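Local atomic coordinates of CDP-4-keto-6-deoxy-D-glucose-3-dehydrase (PDB entry 3BB8), a protein that binds pyridoxal 5'-phosphate and probably removes the C3 hydroxyl of CDP-4-keto-6-deoxy-D-glucose during lipopolysaccharide sugar synthesis. Residues Pro142-Leu150 / Ala165-Glu176; Trp344-Glu353 / Arg403-Ile413. The protein carries 1 engineered substitution. All coordinates share one frame; numbering follows the deposited sequence.

Contact 1: Pro142-Leu150 / Ala165-Glu176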
loop_
_atom_site.group_PDB
_atom_site.type_symbol
_atom_site.label_atom_id
_atom_site.label_comp_id
_atom_site.label_asym_id
_atom_site.label_seq_id
_atom_site.Cartn_x
_atom_site.Cartn_y
_atom_site.Cartn_z
ATOM N N PRO A 142 -22.291 14.465 -22.430
ATOM C CA PRO A 142 -21.111 13.614 -22.611
ATOM C C PRO A 142 -19.906 14.145 -21.840
ATOM O O PRO A 142 -18.768 13.952 -22.267
ATOM C CB PRO A 142 -20.852 13.698 -24.115
ATOM C CG PRO A 142 -21.397 15.024 -24.511
ATOM C CD PRO A 142 -22.597 15.253 -23.637
ATOM N N THR A 143 -20.161 14.808 -20.717
ATOM C CA THR A 143 -19.103 15.152 -19.774
ATOM C C THR A 143 -18.710 13.948 -18.923
ATOM O O THR A 143 -17.573 13.845 -18.464
ATOM C CB THR A 143 -19.527 16.307 -18.848
ATOM O OG1 THR A 143 -20.473 15.828 -17.884
ATOM C CG2 THR A 143 -20.156 17.433 -19.653
ATOM N N TYR A 144 -19.659 13.041 -18.717
ATOM C CA TYR A 144 -19.406 11.830 -17.946
ATOM C C TYR A 144 -19.108 12.069 -16.466
ATOM O O TYR A 144 -18.436 11.274 -15.820
ATOM C CB TYR A 144 -18.295 11.010 -18.605
ATOM C CG TYR A 144 -18.595 10.701 -20.052
ATOM C CD1 TYR A 144 -18.052 11.477 -21.078
ATOM C CD2 TYR A 144 -19.479 9.678 -20.399
ATOM C CE1 TYR A 144 -18.381 11.249 -22.408
ATOM C CE2 TYR A 144 -19.818 9.447 -21.725
ATOM C CZ TYR A 144 -19.265 10.239 -22.728
ATOM O OH TYR A 144 -19.607 10.027 -24.049
ATOM N N ASN A 145 -19.627 13.175 -15.945
ATOM C CA ASN A 145 -19.472 13.521 -14.547
ATOM C C ASN A 145 -20.855 13.684 -13.920
ATOM O O ASN A 145 -21.858 13.812 -14.626
ATOM C CB ASN A 145 -18.648 14.802 -14.390
ATOM C CG ASN A 145 -17.151 14.542 -14.474
ATOM O OD1 ASN A 145 -16.574 14.490 -15.559
ATOM N ND2 ASN A 145 -16.519 14.355 -13.321
ATOM N N VAL A 146 -20.901 13.679 -12.592
ATOM C CA VAL A 146 -22.166 13.734 -11.869
ATOM C C VAL A 146 -23.105 14.769 -12.477
ATOM O O VAL A 146 -22.682 15.869 -12.838
ATOM C CB VAL A 146 -21.950 14.063 -10.379
ATOM C CG1 VAL A 146 -21.250 15.405 -10.229
ATOM C CG2 VAL A 146 -23.278 14.061 -9.639
ATOM N N ASN A 147 -24.379 14.411 -12.590
ATOM C CA ASN A 147 -25.442 15.399 -12.735
ATOM C C ASN A 147 -25.659 16.205 -11.460
ATOM O O ASN A 147 -26.568 15.919 -10.680
ATOM C CB ASN A 147 -26.748 14.722 -13.158
ATOM C CG ASN A 147 -27.806 15.716 -13.592
ATOM O OD1 ASN A 147 -28.858 15.336 -14.107
ATOM N ND2 ASN A 147 -27.532 16.999 -13.389
ATOM N N ALA A 148 -24.820 17.215 -11.254
ATOM C CA ALA A 148 -24.869 18.016 -10.037
ATOM C C ALA A 148 -26.246 18.358 -9.479
ATOM O O ALA A 148 -26.439 18.359 -8.260
ATOM C CB ALA A 148 -24.075 19.290 -10.244
ATOM N N SER A 149 -27.204 18.649 -10.353
ATOM C CA SER A 149 -28.538 19.017 -9.887
ATOM C C SER A 149 -29.245 17.907 -9.112
ATOM O O SER A 149 -30.298 18.137 -8.522
ATOM C CB SER A 149 -29.416 19.477 -11.067
ATOM O OG SER A 149 -29.620 18.449 -12.020
ATOM N N LEU A 150 -28.658 16.715 -9.094
ATOM C CA LEU A 150 -29.260 15.583 -8.390
ATOM C C LEU A 150 -28.696 15.364 -6.982
ATOM O O LEU A 150 -29.261 14.607 -6.190
ATOM C CB LEU A 150 -29.071 14.311 -9.213
ATOM C CG LEU A 150 -29.610 14.370 -10.638
ATOM C CD1 LEU A 150 -29.194 13.125 -11.397
ATOM C CD2 LEU A 150 -31.119 14.509 -10.599
ATOM N N ALA A 165 -15.021 11.608 -8.254
ATOM C CA ALA A 165 -13.826 11.811 -9.057
ATOM C C ALA A 165 -14.114 12.673 -10.285
ATOM O O ALA A 165 -15.218 12.632 -10.823
ATOM C CB ALA A 165 -13.262 10.455 -9.503
ATOM N N HIS A 166 -13.119 13.459 -10.704
ATOM C CA HIS A 166 -13.240 14.280 -11.905
ATOM C C HIS A 166 -12.935 13.272 -13.007
ATOM O O HIS A 166 -11.794 13.120 -13.449
ATOM C CB HIS A 166 -12.212 15.426 -11.897
ATOM C CG HIS A 166 -12.537 16.519 -10.923
ATOM N ND1 HIS A 166 -11.967 16.595 -9.669
ATOM C CD2 HIS A 166 -13.425 17.540 -10.993
ATOM C CE1 HIS A 166 -12.491 17.613 -9.010
ATOM N NE2 HIS A 166 -13.379 18.202 -9.789
ATOM N N THR A 167 -13.980 12.565 -13.419
ATOM C CA THR A 167 -13.877 11.496 -14.408
ATOM C C THR A 167 -13.139 11.806 -15.693
ATOM O O THR A 167 -13.481 12.739 -16.405
ATOM C CB THR A 167 -15.278 10.962 -14.737
ATOM O OG1 THR A 167 -15.921 10.589 -13.514
ATOM C CG2 THR A 167 -15.200 9.747 -15.654
ATOM N N LEU A 168 -12.125 10.994 -15.970
ATOM C CA LEU A 168 -11.287 11.109 -17.153
ATOM C C LEU A 168 -10.626 12.465 -17.395
ATOM O O LEU A 168 -10.273 12.794 -18.529
ATOM C CB LEU A 168 -12.083 10.692 -18.394
ATOM C CG LEU A 168 -12.478 9.209 -18.442
ATOM C CD1 LEU A 168 -13.377 8.953 -19.660
ATOM C CD2 LEU A 168 -11.220 8.353 -18.510
ATOM N N GLY A 169 -10.433 13.239 -16.335
ATOM C CA GLY A 169 -9.799 14.535 -16.494
ATOM C C GLY A 169 -10.828 15.647 -16.559
ATOM O O GLY A 169 -10.547 16.789 -16.182
ATOM N N ASN A 170 -12.025 15.319 -17.036
ATOM C CA ASN A 170 -13.074 16.320 -17.124
ATOM C C ASN A 170 -13.535 16.605 -15.699
ATOM O O ASN A 170 -13.573 15.711 -14.858
ATOM C CB ASN A 170 -14.223 15.815 -18.007
ATOM C CG ASN A 170 -15.177 16.929 -18.417
ATOM O OD1 ASN A 170 -14.772 18.089 -18.559
ATOM N ND2 ASN A 170 -16.444 16.581 -18.624
ATOM N N LEU A 171 -13.884 17.860 -15.437
ATOM C CA LEU A 171 -14.278 18.282 -14.097
ATOM C C LEU A 171 -15.791 18.210 -13.920
ATOM O O LEU A 171 -16.549 18.625 -14.796
ATOM C CB LEU A 171 -13.783 19.701 -13.815
ATOM C CG LEU A 171 -12.274 19.930 -13.933
ATOM C CD1 LEU A 171 -11.901 20.326 -15.354
ATOM C CD2 LEU A 171 -11.810 20.983 -12.939
ATOM N N PHE A 172 -16.223 17.679 -12.780
ATOM C CA PHE A 172 -17.621 17.768 -12.376
ATOM C C PHE A 172 -17.982 19.187 -11.949
ATOM O O PHE A 172 -17.108 20.041 -11.795
ATOM C CB PHE A 172 -17.914 16.786 -11.240
ATOM C CG PHE A 172 -17.167 17.087 -9.971
ATOM C CD1 PHE A 172 -17.578 18.112 -9.136
ATOM C CD2 PHE A 172 -16.054 16.345 -9.615
ATOM C CE1 PHE A 172 -16.893 18.391 -7.968
ATOM C CE2 PHE A 172 -15.364 16.619 -8.448
ATOM C CZ PHE A 172 -15.784 17.643 -7.624
ATOM N N ASP A 173 -19.274 19.432 -11.758
ATOM C CA ASP A 173 -19.776 20.784 -11.551
ATOM C C ASP A 173 -19.433 21.291 -10.154
ATOM O O ASP A 173 -20.276 21.285 -9.256
ATOM C CB ASP A 173 -21.289 20.836 -11.772
ATOM C CG ASP A 173 -21.844 22.243 -11.680
ATOM O OD1 ASP A 173 -21.140 23.128 -11.148
ATOM O OD2 ASP A 173 -22.985 22.465 -12.138
ATOM N N LEU A 174 -18.191 21.730 -9.977
ATOM C CA LEU A 174 -17.704 22.145 -8.665
ATOM C C LEU A 174 -18.588 23.204 -8.015
ATOM O O LEU A 174 -18.844 23.165 -6.803
ATOM C CB LEU A 174 -16.264 22.655 -8.780
ATOM C CG LEU A 174 -15.189 21.569 -8.654
ATOM C CD1 LEU A 174 -13.848 22.107 -9.113
ATOM C CD2 LEU A 174 -15.114 21.094 -7.210
ATOM N N ALA A 175 -19.057 24.146 -8.826
ATOM C CA ALA A 175 -19.914 25.214 -8.339
ATOM C C ALA A 175 -21.108 24.646 -7.583
ATOM O O ALA A 175 -21.367 25.030 -6.441
ATOM C CB ALA A 175 -20.388 26.068 -9.502
ATOM N N GLU A 176 -21.834 23.728 -8.217
ATOM C CA GLU A 176 -23.001 23.132 -7.576
ATOM C C GLU A 176 -22.617 22.213 -6.420
ATOM O O GLU A 176 -23.252 22.246 -5.363
ATOM C CB GLU A 176 -23.840 22.359 -8.600
ATOM C CG GLU A 176 -25.078 21.665 -8.022
ATOM C CD GLU A 176 -26.028 22.616 -7.290
ATOM O OE1 GLU A 176 -25.793 23.848 -7.308
ATOM O OE2 GLU A 176 -27.017 22.125 -6.697
#
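A buried loop-to-loop contact, reaching from T143-N170 at one end to A148-E176 at the other, packs the return arm of a bulged hairpin against the connection leaving strand 159-165 in the large domain of this aspartate aminotransferase fold. A G1 beta bulge, with Y144 and N145 together opposite D140, lies where strand 145-146 turns back along strand 133-140. The opposing connection begins at A165, whose side chain lies about 4 Å from the bound pyridoxal phosphate at the nearest atoms. N145 points into the middle, its side chain enclosed by the backbone between A165 and F172. Beside it, V146 CG1 leans on F172 CB at 3.7 Å. Further on, the A148 methyl fits between two residues at the start of helix 174-184, its CB 3.4 Å from E176 CG and 3.5 Å from D173 CB. That start is capped, since D173 OD1 accepts from E176 N, which approaches from above the carboxylate plane. At the other end N170 CG lies anti to the backbone N (chi1 -166°), carrying the amide across to T143; its oxygen is held by T337 N, while ND2 gives T143 O a nearly straight 3.0 Å bond (169° at the hydrogen) in the amide plane.

Contact 2: Trp344-Glu353 / Arg403-Ile413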
loop_
_atom_site.group_PDB
_atom_site.type_symbol
_atom_site.label_atom_id
_atom_site.label_comp_id
_atom_site.label_asym_id
_atom_site.label_seq_id
_atom_site.Cartn_x
_atom_site.Cartn_y
_atom_site.Cartn_z
ATOM N N TRP A 344 -7.333 16.249 -20.034
ATOM C CA TRP A 344 -7.840 14.943 -20.438
ATOM C C TRP A 344 -6.936 13.759 -20.146
ATOM O O TRP A 344 -5.733 13.782 -20.422
ATOM C CB TRP A 344 -8.231 14.950 -21.925
ATOM C CG TRP A 344 -9.320 15.935 -22.223
ATOM C CD1 TRP A 344 -9.169 17.201 -22.713
ATOM C CD2 TRP A 344 -10.717 15.778 -21.943
ATOM N NE1 TRP A 344 -10.386 17.845 -22.752
ATOM C CE2 TRP A 344 -11.352 16.995 -22.283
ATOM C CE3 TRP A 344 -11.491 14.730 -21.435
ATOM C CZ2 TRP A 344 -12.732 17.192 -22.128
ATOM C CZ3 TRP A 344 -12.868 14.927 -21.280
ATOM C CH2 TRP A 344 -13.471 16.151 -21.626
ATOM N N PHE A 345 -7.552 12.729 -19.567
ATOM C CA PHE A 345 -6.885 11.481 -19.211
ATOM C C PHE A 345 -7.037 10.544 -20.397
ATOM O O PHE A 345 -6.112 9.812 -20.764
ATOM C CB PHE A 345 -7.553 10.880 -17.964
ATOM C CG PHE A 345 -7.049 9.509 -17.594
ATOM C CD1 PHE A 345 -7.662 8.367 -18.096
ATOM C CD2 PHE A 345 -5.966 9.359 -16.735
ATOM C CE1 PHE A 345 -7.205 7.096 -17.747
ATOM C CE2 PHE A 345 -5.501 8.092 -16.381
ATOM C CZ PHE A 345 -6.124 6.960 -16.889
ATOM N N GLY A 346 -8.228 10.583 -20.985
ATOM C CA GLY A 346 -8.540 9.761 -22.140
ATOM C C GLY A 346 -9.619 10.451 -22.948
ATOM O O GLY A 346 -10.112 11.508 -22.547
ATOM N N PHE A 347 -9.998 9.854 -24.072
ATOM C CA PHE A 347 -11.023 10.418 -24.960
ATOM C C PHE A 347 -12.286 9.549 -24.922
ATOM O O PHE A 347 -12.352 8.522 -25.591
ATOM C CB PHE A 347 -10.471 10.465 -26.386
ATOM C CG PHE A 347 -11.265 11.330 -27.323
ATOM C CD1 PHE A 347 -11.099 12.713 -27.322
ATOM C CD2 PHE A 347 -12.158 10.759 -28.224
ATOM C CE1 PHE A 347 -11.808 13.520 -28.210
ATOM C CE2 PHE A 347 -12.876 11.551 -29.119
ATOM C CZ PHE A 347 -12.701 12.935 -29.115
ATOM N N PRO A 348 -13.302 9.950 -24.139
ATOM C CA PRO A 348 -14.559 9.197 -24.018
ATOM C C PRO A 348 -15.549 9.382 -25.180
ATOM O O PRO A 348 -15.876 10.506 -25.571
ATOM C CB PRO A 348 -15.128 9.701 -22.697
ATOM C CG PRO A 348 -14.740 11.159 -22.729
ATOM C CD PRO A 348 -13.297 11.106 -23.220
ATOM N N ILE A 349 -16.042 8.261 -25.696
ATOM C CA ILE A 349 -16.980 8.257 -26.813
ATOM C C ILE A 349 -18.169 7.341 -26.551
ATOM O O ILE A 349 -17.996 6.188 -26.152
ATOM C CB ILE A 349 -16.286 7.763 -28.101
ATOM C CG1 ILE A 349 -15.135 8.704 -28.461
ATOM C CG2 ILE A 349 -17.299 7.671 -29.244
ATOM C CD1 ILE A 349 -14.215 8.149 -29.517
ATOM N N THR A 350 -19.373 7.856 -26.778
ATOM C CA THR A 350 -20.587 7.064 -26.624
ATOM C C THR A 350 -21.197 6.720 -27.978
ATOM O O THR A 350 -21.630 7.603 -28.718
ATOM C CB THR A 350 -21.637 7.800 -25.771
ATOM O OG1 THR A 350 -21.140 7.971 -24.438
ATOM C CG2 THR A 350 -22.936 7.011 -25.727
ATOM N N LEU A 351 -21.228 5.429 -28.296
ATOM C CA LEU A 351 -21.782 4.966 -29.563
ATOM C C LEU A 351 -23.307 4.957 -29.527
ATOM O O LEU A 351 -23.913 4.385 -28.621
ATOM C CB LEU A 351 -21.256 3.569 -29.900
ATOM C CG LEU A 351 -22.005 2.808 -30.994
ATOM C CD1 LEU A 351 -21.633 3.340 -32.371
ATOM C CD2 LEU A 351 -21.726 1.316 -30.899
ATOM N N LYS A 352 -23.921 5.594 -30.518
ATOM C CA LYS A 352 -25.373 5.729 -30.560
ATOM C C LYS A 352 -26.048 4.371 -30.717
ATOM O O LYS A 352 -25.606 3.534 -31.505
ATOM C CB LYS A 352 -25.792 6.661 -31.698
ATOM C CG LYS A 352 -25.591 8.136 -31.398
ATOM C CD LYS A 352 -26.041 9.003 -32.564
ATOM C CE LYS A 352 -25.654 10.458 -32.351
ATOM N NZ LYS A 352 -26.210 11.000 -31.080
ATOM N N GLU A 353 -27.123 4.159 -29.964
ATOM C CA GLU A 353 -27.834 2.886 -29.984
ATOM C C GLU A 353 -28.392 2.588 -31.371
ATOM O O GLU A 353 -28.348 1.450 -31.838
ATOM C CB GLU A 353 -28.962 2.886 -28.952
ATOM C CG GLU A 353 -28.484 2.851 -27.509
ATOM C CD GLU A 353 -28.207 4.233 -26.952
ATOM O OE1 GLU A 353 -27.952 5.158 -27.753
ATOM O OE2 GLU A 353 -28.243 4.396 -25.715
ATOM N N ARG A 403 -26.346 3.682 -19.553
ATOM C CA ARG A 403 -26.013 3.930 -20.947
ATOM C C ARG A 403 -24.497 3.875 -21.109
ATOM O O ARG A 403 -23.985 3.365 -22.109
ATOM C CB ARG A 403 -26.541 5.298 -21.392
ATOM C CG ARG A 403 -26.692 5.408 -22.896
ATOM C CD ARG A 403 -26.970 6.825 -23.340
ATOM N NE ARG A 403 -26.949 6.930 -24.795
ATOM C CZ ARG A 403 -26.656 8.044 -25.457
ATOM N NH1 ARG A 403 -26.357 9.158 -24.795
ATOM N NH2 ARG A 403 -26.663 8.043 -26.784
ATOM N N ILE A 404 -23.778 4.388 -20.112
ATOM C CA ILE A 404 -22.323 4.394 -20.170
ATOM C C ILE A 404 -21.807 2.975 -20.078
ATOM O O ILE A 404 -20.887 2.587 -20.795
ATOM C CB ILE A 404 -21.714 5.242 -19.020
ATOM C CG1 ILE A 404 -22.063 6.722 -19.232
ATOM C CG2 ILE A 404 -20.207 5.056 -18.973
ATOM C CD1 ILE A 404 -21.533 7.643 -18.158
ATOM N N MET A 405 -22.417 2.194 -19.194
ATOM C CA MET A 405 -22.016 0.808 -19.008
ATOM C C MET A 405 -22.172 0.033 -20.306
ATOM O O MET A 405 -21.345 -0.816 -20.631
ATOM C CB MET A 405 -22.866 0.152 -17.916
ATOM C CG MET A 405 -22.571 -1.331 -17.710
ATOM S SD MET A 405 -23.784 -2.120 -16.637
ATOM C CE MET A 405 -25.261 -1.902 -17.628
ATOM N N ASN A 406 -23.230 0.340 -21.053
ATOM C CA ASN A 406 -23.503 -0.355 -22.310
ATOM C C ASN A 406 -22.944 0.251 -23.583
ATOM O O ASN A 406 -22.508 -0.475 -24.472
ATOM C CB ASN A 406 -25.011 -0.494 -22.530
ATOM C CG ASN A 406 -25.664 -1.407 -21.532
ATOM O OD1 ASN A 406 -25.325 -2.588 -21.447
ATOM N ND2 ASN A 406 -26.612 -0.867 -20.764
ATOM N N GLN A 407 -22.953 1.576 -23.674
ATOM C CA GLN A 407 -22.536 2.237 -24.909
ATOM C C GLN A 407 -21.277 3.096 -24.926
ATOM O O GLN A 407 -20.863 3.555 -25.995
ATOM C CB GLN A 407 -23.706 3.088 -25.405
ATOM C CG GLN A 407 -25.016 2.321 -25.536
ATOM C CD GLN A 407 -24.994 1.360 -26.701
ATOM O OE1 GLN A 407 -24.800 1.769 -27.847
ATOM N NE2 GLN A 407 -25.190 0.082 -26.423
ATOM N N THR A 408 -20.656 3.315 -23.772
ATOM C CA THR A 408 -19.472 4.169 -23.730
ATOM C C THR A 408 -18.138 3.439 -23.692
ATOM O O THR A 408 -18.048 2.287 -23.291
ATOM C CB THR A 408 -19.553 5.127 -22.523
ATOM O OG1 THR A 408 -20.804 5.820 -22.564
ATOM C CG2 THR A 408 -18.419 6.147 -22.546
ATOM N N PHE A 409 -17.099 4.131 -24.136
ATOM C CA PHE A 409 -15.751 3.596 -24.133
ATOM C C PHE A 409 -14.824 4.781 -24.407
ATOM O O PHE A 409 -15.290 5.842 -24.814
ATOM C CB PHE A 409 -15.608 2.511 -25.210
ATOM C CG PHE A 409 -15.568 3.039 -26.620
ATOM C CD1 PHE A 409 -14.349 3.303 -27.247
ATOM C CD2 PHE A 409 -16.744 3.272 -27.321
ATOM C CE1 PHE A 409 -14.307 3.792 -28.556
ATOM C CE2 PHE A 409 -16.714 3.761 -28.629
ATOM C CZ PHE A 409 -15.491 4.022 -29.244
ATOM N N TRP A 410 -13.527 4.622 -24.168
ATOM C CA TRP A 410 -12.606 5.718 -24.424
ATOM C C TRP A 410 -11.344 5.250 -25.110
ATOM O O TRP A 410 -10.984 4.078 -25.029
ATOM C CB TRP A 410 -12.251 6.474 -23.130
ATOM C CG TRP A 410 -11.693 5.637 -22.002
ATOM C CD1 TRP A 410 -12.400 4.888 -21.108
ATOM C CD2 TRP A 410 -10.314 5.513 -21.623
ATOM N NE1 TRP A 410 -11.551 4.310 -20.190
ATOM C CE2 TRP A 410 -10.266 4.675 -20.484
ATOM C CE3 TRP A 410 -9.115 6.028 -22.135
ATOM C CZ2 TRP A 410 -9.069 4.341 -19.849
ATOM C CZ3 TRP A 410 -7.920 5.695 -21.502
ATOM C CH2 TRP A 410 -7.907 4.859 -20.369
ATOM N N ILE A 411 -10.668 6.172 -25.789
ATOM C CA ILE A 411 -9.396 5.868 -26.434
ATOM C C ILE A 411 -8.339 6.910 -26.084
ATOM O O ILE A 411 -8.556 7.766 -25.226
ATOM C CB ILE A 411 -9.543 5.794 -27.965
ATOM C CG1 ILE A 411 -10.025 7.135 -28.520
ATOM C CG2 ILE A 411 -10.499 4.676 -28.354
ATOM C CD1 ILE A 411 -10.667 7.035 -29.887
ATOM N N GLY A 412 -7.195 6.834 -26.756
ATOM C CA GLY A 412 -5.958 7.373 -26.220
ATOM C C GLY A 412 -5.638 8.748 -26.772
ATOM O O GLY A 412 -5.617 8.950 -27.987
ATOM N N ILE A 413 -5.388 9.697 -25.876
ATOM C CA ILE A 413 -4.893 11.015 -26.270
ATOM C C ILE A 413 -3.701 11.440 -25.415
ATOM O O ILE A 413 -3.375 12.628 -25.328
ATOM C CB ILE A 413 -6.048 12.047 -26.094
ATOM C CG1 ILE A 413 -6.809 11.794 -24.794
ATOM C CG2 ILE A 413 -6.962 12.016 -27.312
ATOM C CD1 ILE A 413 -6.036 12.156 -23.539
#
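F347, I349, F409 and I411 pack together on one face of an antiparallel strand pair, 347-351 with 408-411, in the three-stranded sheet of the C-terminal small domain of the aspartate aminotransferase fold; strand 331-332 flanks 347-351 on its other side. The principle illustrated is that regular pairing sets the spacing and unequal side chains fill it. F347-I411 and I349-F409 are the hydrogen-bonded pairs, and the straightest of their bonds, I349 N to F409 O, measures 2.7 Å. I349 CB stands 3.9 Å above the F409 ring, displaced toward its rim, while I349 CD1 reaches diagonally to I411 CD1. Helix 419-432 closes over this patch with F429 and V425, and the F347 ring turns away toward helix 293-323.

On the other face, with P348, T350, T408 and W410, the largest bump is the indole. W410 CG is wedged between its own backbone N and carbonyl carbon (chi1 55°), carrying the ring along the strand toward G346. Because G346 has no side chain, W410 CE3 can come to 3.8 Å from G346 CA, and the ring's far corner, CH2, meets F345 CE1 at 3.5 Å. I413 lies at the end of the strand pair, its CD1 against W344 O and F345 O and its CG2 against F347 CB. T350 OG1 and T408 OG1 share a hydrogen bond, and Y144 OH also bonds the former.

Where helix 399-407 runs into the strand, T350 CG2 sits over the centre of the R403 guanidinium. E332 gives this arginine a second acidic partner. Q407 O accepts from L351 N, and its amide stacks on the E353 carboxylate, planes 7° apart. E353 takes the guanidinium edge almost coplanarly (4°), its OE2 accepting from R403 NE at 3.0 Å through the syn lone pair.

How the contacts relate
From the N terminus, contact 1 comes first: the chain leaves 142-150, passes through helix 151-154 and strand 159-165, and comes back against 142-150 as 165-176, closing a loop of 14 residues. Contact 2 opens only much later and spans 49 residues, among them helix 359-368 and strand 393-394, which adds to the large sheet alongside strand 133-140. The two loops follow in series, neither enclosing nor crossing the other. In space, however, their centres lie about 15 Å apart and they meet directly: L168 O probably accepts from F345 N at 2.9 Å, and L168 CD1 packs on P348 CB, joining the large cofactor-binding domain to the small sheet.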